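Local coordinates for galactan 1,3-beta-galactosidase (Phanerochaete chrysosporium, PDB 7BYT) that cleaves beta-1,3-galactan as an exo-acting family 43 glycoside hydrolase and carries a carbohydrate-binding module that holds galactose, at the beta-D-galactopyranose site and the glycan on Asn368. Coordinates in Å, arbitrary orientation; residue numbers count along the deposited sequence, not the author numbering.

Contact 1: the beta-D-galactopyranose site. Residues 321, 333-334, 367, 417-418, 420. With GAL (beta-D-galactopyranose), chain B.
The galactose pocket of the carbohydrate-binding module, in the C-terminal region matching family CBM6, is formed by loop residues Tyr334, Tyr417 and Ala418 together with Arg367 and Asp420, each of which opens a strand (367-373 and 420-426). It illustrates how lectin-like sites read a pyranose: aromatic rings for the C-H groups, polar groups for the oxygens. Tyr334 provides the floor. With CG anti to its carbonyl carbon (chi1 -73°), its ring lies beneath the C3-C4-C5 edge of a tilted sugar, and C4 of GAL sits over the ring centre, 3.7 Å from the centroid. The same residue donates its backbone N-H almost straight to the 3-hydroxyl, N to O3 of GAL being 2.8 Å. Asp420 takes the adjacent edge of the sugar as a two-pronged acceptor. Its OD1 receives O3 of GAL at 2.6 Å and its OD2 receives O2 of GAL at 2.6 Å, both through syn lone pairs, so O3 is gripped by two direct bonds. Arg367 reaches in from the other side on a chain extended from CG to NE and meets GAL end-on with its guanidinium. NH1 donates to the axial O4 of GAL at 2.9 Å, while NH2 donates to the ring oxygen O5; both acceptors lie near the guanidinium plane. NH1 also binds the carbonyl O of Ala418, which probably fixes the rotation of the group. Reading the axial O4 is likely to help distinguish galactose from glucose. Tyr417 turns a ring face toward the exocyclic arm, its CD2 lying 3.5 Å from C6 of GAL. Water 3 links O6 of GAL to the phenolic OH of Tyr334.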
# COMPACT_ATOMS: atom_id res chain seq x y z
N LEU A 321 8.33 -6.46 -29.17
CA LEU A 321 6.88 -6.57 -29.05
C LEU A 321 6.25 -5.22 -29.33
O LEU A 321 6.81 -4.18 -28.99
CB LEU A 321 6.48 -6.98 -27.63
CG LEU A 321 7.07 -8.27 -27.09
CD1 LEU A 321 6.64 -8.50 -25.64
CD2 LEU A 321 6.61 -9.42 -27.97
N GLY A 333 10.61 -8.41 -25.70
CA GLY A 333 10.07 -9.67 -25.25
C GLY A 333 11.10 -10.79 -25.34
O GLY A 333 12.23 -10.61 -25.78
N TYR A 334 10.67 -11.97 -24.89
CA TYR A 334 11.55 -13.14 -24.85
C TYR A 334 12.90 -12.82 -24.20
O TYR A 334 13.97 -13.19 -24.68
CB TYR A 334 11.66 -13.81 -26.23
CG TYR A 334 10.37 -14.55 -26.55
CD1 TYR A 334 9.27 -13.88 -27.07
CD2 TYR A 334 10.23 -15.90 -26.23
CE1 TYR A 334 8.07 -14.55 -27.30
CE2 TYR A 334 9.04 -16.56 -26.47
CZ TYR A 334 7.98 -15.88 -27.01
OH TYR A 334 6.80 -16.56 -27.24
N ARG A 367 7.52 -13.08 -12.27
CA ARG A 367 8.75 -13.37 -13.00
C ARG A 367 9.88 -12.61 -12.29
O ARG A 367 9.70 -12.06 -11.21
CB ARG A 367 8.58 -12.98 -14.47
CG ARG A 367 7.57 -13.84 -15.23
CD ARG A 367 7.57 -13.47 -16.70
NE ARG A 367 6.58 -14.24 -17.44
CZ ARG A 367 6.57 -14.36 -18.77
NH1 ARG A 367 7.50 -13.78 -19.51
NH2 ARG A 367 5.62 -15.08 -19.35
N TYR A 417 12.02 -17.14 -18.37
CA TYR A 417 11.69 -15.90 -19.05
C TYR A 417 11.42 -14.79 -18.05
O TYR A 417 10.67 -14.96 -17.08
CB TYR A 417 10.47 -16.10 -19.95
CG TYR A 417 10.76 -16.84 -21.23
CD1 TYR A 417 11.56 -16.28 -22.22
CD2 TYR A 417 10.26 -18.12 -21.45
CE1 TYR A 417 11.84 -16.96 -23.40
CE2 TYR A 417 10.53 -18.80 -22.61
CZ TYR A 417 11.32 -18.23 -23.58
OH TYR A 417 11.60 -18.92 -24.75
N ALA A 418 12.08 -13.66 -18.27
CA ALA A 418 11.79 -12.44 -17.54
C ALA A 418 10.50 -11.83 -18.07
O ALA A 418 9.92 -12.28 -19.06
CB ALA A 418 12.94 -11.45 -17.75
N ASP A 420 8.38 -8.74 -19.90
CA ASP A 420 8.64 -7.93 -21.09
C ASP A 420 8.98 -6.51 -20.67
O ASP A 420 8.22 -5.87 -19.94
CB ASP A 420 7.40 -7.93 -21.98
CG ASP A 420 7.02 -9.32 -22.43
OD1 ASP A 420 7.93 -10.15 -22.65
OD2 ASP A 420 5.80 -9.57 -22.59
C1 GAL B . 4.88 -13.99 -22.87
C2 GAL B . 5.81 -12.82 -23.16
C3 GAL B . 6.97 -13.24 -24.08
C4 GAL B . 7.71 -14.44 -23.49
C5 GAL B . 6.68 -15.52 -23.20
C6 GAL B . 7.24 -16.75 -22.51
O1 GAL B . 3.91 -13.61 -21.91
O2 GAL B . 5.09 -11.77 -23.80
O3 GAL B . 7.90 -12.17 -24.27
O4 GAL B . 8.36 -14.09 -22.24
O5 GAL B . 5.63 -15.04 -22.34
O6 GAL B . 6.30 -17.83 -22.58
O HOH W 1 10.06 -11.86 -21.82
O HOH W 2 3.92 -11.11 -20.41
O HOH W 3 5.88 -18.56 -25.31

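Contact 2: the glycan on Asn368. Residues 366-368, 380, 416-417. With NAG (2-acetamido-2-deoxy-beta-D-glucopyranose), chain C; NAG (2-acetamido-2-deoxy-beta-D-glucopyranose), chain D.
An N-linked chitobiose core begins at Asn368, on strand 367-373 of the carbohydrate-binding module, and shows how a protein can steady the first sugar of a glycan while the next extends away. At the protein end, ND2 of Asn368 is bonded covalently to C1 of the chain C NAG at 1.4 Å. The Asn368 side chain is tucked over the main chain, CG flanked by both the backbone N and C (chi1 38°). Its amide oxygen OD1 is held by Asn416, whose ND2 donates to it at 2.9 Å from above the carbonyl plane, which would restrain rotation of the linking amide. Beyond C1, the acetamido branch of this sugar points its methyl toward Leu380, where CD2 lies 3.8 Å from C8 of the chain C NAG. On the opposite side of the ring, the hydroxymethyl arm meets Asn416, which is in the same tucked rotamer (chi1 59°). The same ND2 donates here as well, reaching O6 of the chain C NAG at 2.9 Å, so one amide nitrogen ties the linking asparagine to its sugar. Water 4 joins O6 of the chain C NAG to the backbone O of Tyr417, 2.7 Å from each. An alanine in place of Asn416 would remove the amide that makes both hydrogen bonds and would probably leave the linkage and the hydroxymethyl arm less firmly held. Further out, the second sugar is poorly ordered and has little of its surface hidden by protein. O3 of the chain C NAG donates to the ring oxygen O5 of the chain D NAG at 2.9 Å, a bond that probably braces the beta-1,4 linkage.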
# COMPACT_ATOMS: atom_id res chain seq x y z
N TYR A 366 4.86 -14.31 -10.23
CA TYR A 366 5.98 -13.40 -10.45
C TYR A 366 6.94 -13.97 -11.48
O TYR A 366 7.16 -15.18 -11.55
CB TYR A 366 6.75 -13.20 -9.15
CG TYR A 366 6.15 -12.23 -8.16
CD1 TYR A 366 4.77 -12.07 -8.04
CD2 TYR A 366 6.97 -11.49 -7.32
CE1 TYR A 366 4.23 -11.19 -7.11
CE2 TYR A 366 6.45 -10.61 -6.40
CZ TYR A 366 5.08 -10.46 -6.30
OH TYR A 366 4.56 -9.59 -5.38
N ARG A 367 7.52 -13.08 -12.27
CA ARG A 367 8.75 -13.37 -13.00
C ARG A 367 9.88 -12.61 -12.29
O ARG A 367 9.70 -12.06 -11.21
CB ARG A 367 8.58 -12.98 -14.47
CG ARG A 367 7.57 -13.84 -15.23
CD ARG A 367 7.57 -13.47 -16.70
NE ARG A 367 6.58 -14.24 -17.44
CZ ARG A 367 6.57 -14.36 -18.77
NH1 ARG A 367 7.50 -13.78 -19.51
NH2 ARG A 367 5.62 -15.08 -19.35
N ASN A 368 11.05 -12.59 -12.91
CA ASN A 368 12.15 -11.77 -12.40
C ASN A 368 13.12 -11.59 -13.55
O ASN A 368 13.05 -12.28 -14.56
CB ASN A 368 12.84 -12.43 -11.19
CG ASN A 368 12.93 -13.90 -11.35
OD1 ASN A 368 13.65 -14.39 -12.23
ND2 ASN A 368 12.19 -14.63 -10.54
N LEU A 380 19.18 -9.78 -9.03
CA LEU A 380 17.91 -10.32 -9.49
C LEU A 380 16.77 -9.41 -9.01
O LEU A 380 16.69 -9.10 -7.82
CB LEU A 380 17.70 -11.74 -8.96
CG LEU A 380 16.49 -12.48 -9.51
CD1 LEU A 380 16.62 -12.66 -11.02
CD2 LEU A 380 16.35 -13.83 -8.82
N ASN A 416 14.77 -18.91 -16.83
CA ASN A 416 13.36 -18.56 -16.94
C ASN A 416 13.20 -17.29 -17.78
O ASN A 416 14.12 -16.48 -17.91
CB ASN A 416 12.76 -18.32 -15.55
CG ASN A 416 13.48 -17.21 -14.78
OD1 ASN A 416 14.69 -17.26 -14.59
ND2 ASN A 416 12.72 -16.21 -14.32
N TYR A 417 12.02 -17.14 -18.37
CA TYR A 417 11.69 -15.90 -19.05
C TYR A 417 11.42 -14.79 -18.05
O TYR A 417 10.67 -14.96 -17.08
CB TYR A 417 10.47 -16.10 -19.95
CG TYR A 417 10.76 -16.84 -21.23
CD1 TYR A 417 11.56 -16.28 -22.22
CD2 TYR A 417 10.26 -18.12 -21.45
CE1 TYR A 417 11.84 -16.96 -23.40
CE2 TYR A 417 10.53 -18.80 -22.61
CZ TYR A 417 11.32 -18.23 -23.58
OH TYR A 417 11.60 -18.92 -24.75
C1 NAG C . 12.13 -16.06 -10.70
C2 NAG C . 11.93 -16.80 -9.39
C3 NAG C . 11.68 -18.28 -9.67
C4 NAG C . 10.54 -18.46 -10.67
C5 NAG C . 10.79 -17.61 -11.91
C6 NAG C . 9.62 -17.60 -12.87
C7 NAG C . 12.99 -16.11 -7.29
C8 NAG C . 14.28 -15.97 -6.54
N2 NAG C . 13.09 -16.63 -8.52
O3 NAG C . 11.35 -18.92 -8.43
O4 NAG C . 10.45 -19.81 -11.11
O5 NAG C . 11.00 -16.24 -11.52
O6 NAG C . 9.90 -16.77 -13.99
O7 NAG C . 11.91 -15.79 -6.80
C1 NAG D . 9.23 -20.42 -10.66
C2 NAG D . 8.88 -21.60 -11.60
C3 NAG D . 7.72 -22.43 -11.04
C4 NAG D . 7.90 -22.75 -9.56
C5 NAG D . 8.19 -21.47 -8.81
C6 NAG D . 8.42 -21.67 -7.33
C7 NAG D . 9.36 -21.14 -13.98
C8 NAG D . 8.81 -20.57 -15.25
N2 NAG D . 8.54 -21.10 -12.92
O3 NAG D . 7.63 -23.65 -11.78
O4 NAG D . 6.72 -23.34 -9.04
O5 NAG D . 9.39 -20.89 -9.34
O6 NAG D . 7.97 -20.55 -6.58
O7 NAG D . 10.49 -21.60 -13.91
O HOH W 4 9.00 -17.07 -16.55

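Contact 1 and contact 2 lie on the same carbohydrate-binding module, with the centres of their C-alpha atoms about 8 Å apart, and they share Arg367 and Tyr417. Arg367 immediately precedes the glycosylated residue on strand 367-373, so its guanidinium serves contact 1 while its main chain and the root of its side chain border contact 2. Tyr417 similarly offers its ring to the galactose and its backbone to the glycan's water. The covalent glycan is therefore a close neighbour of the ligand pocket; it may help stabilise the shared segments, although the structure alone does not show any effect on galactan binding.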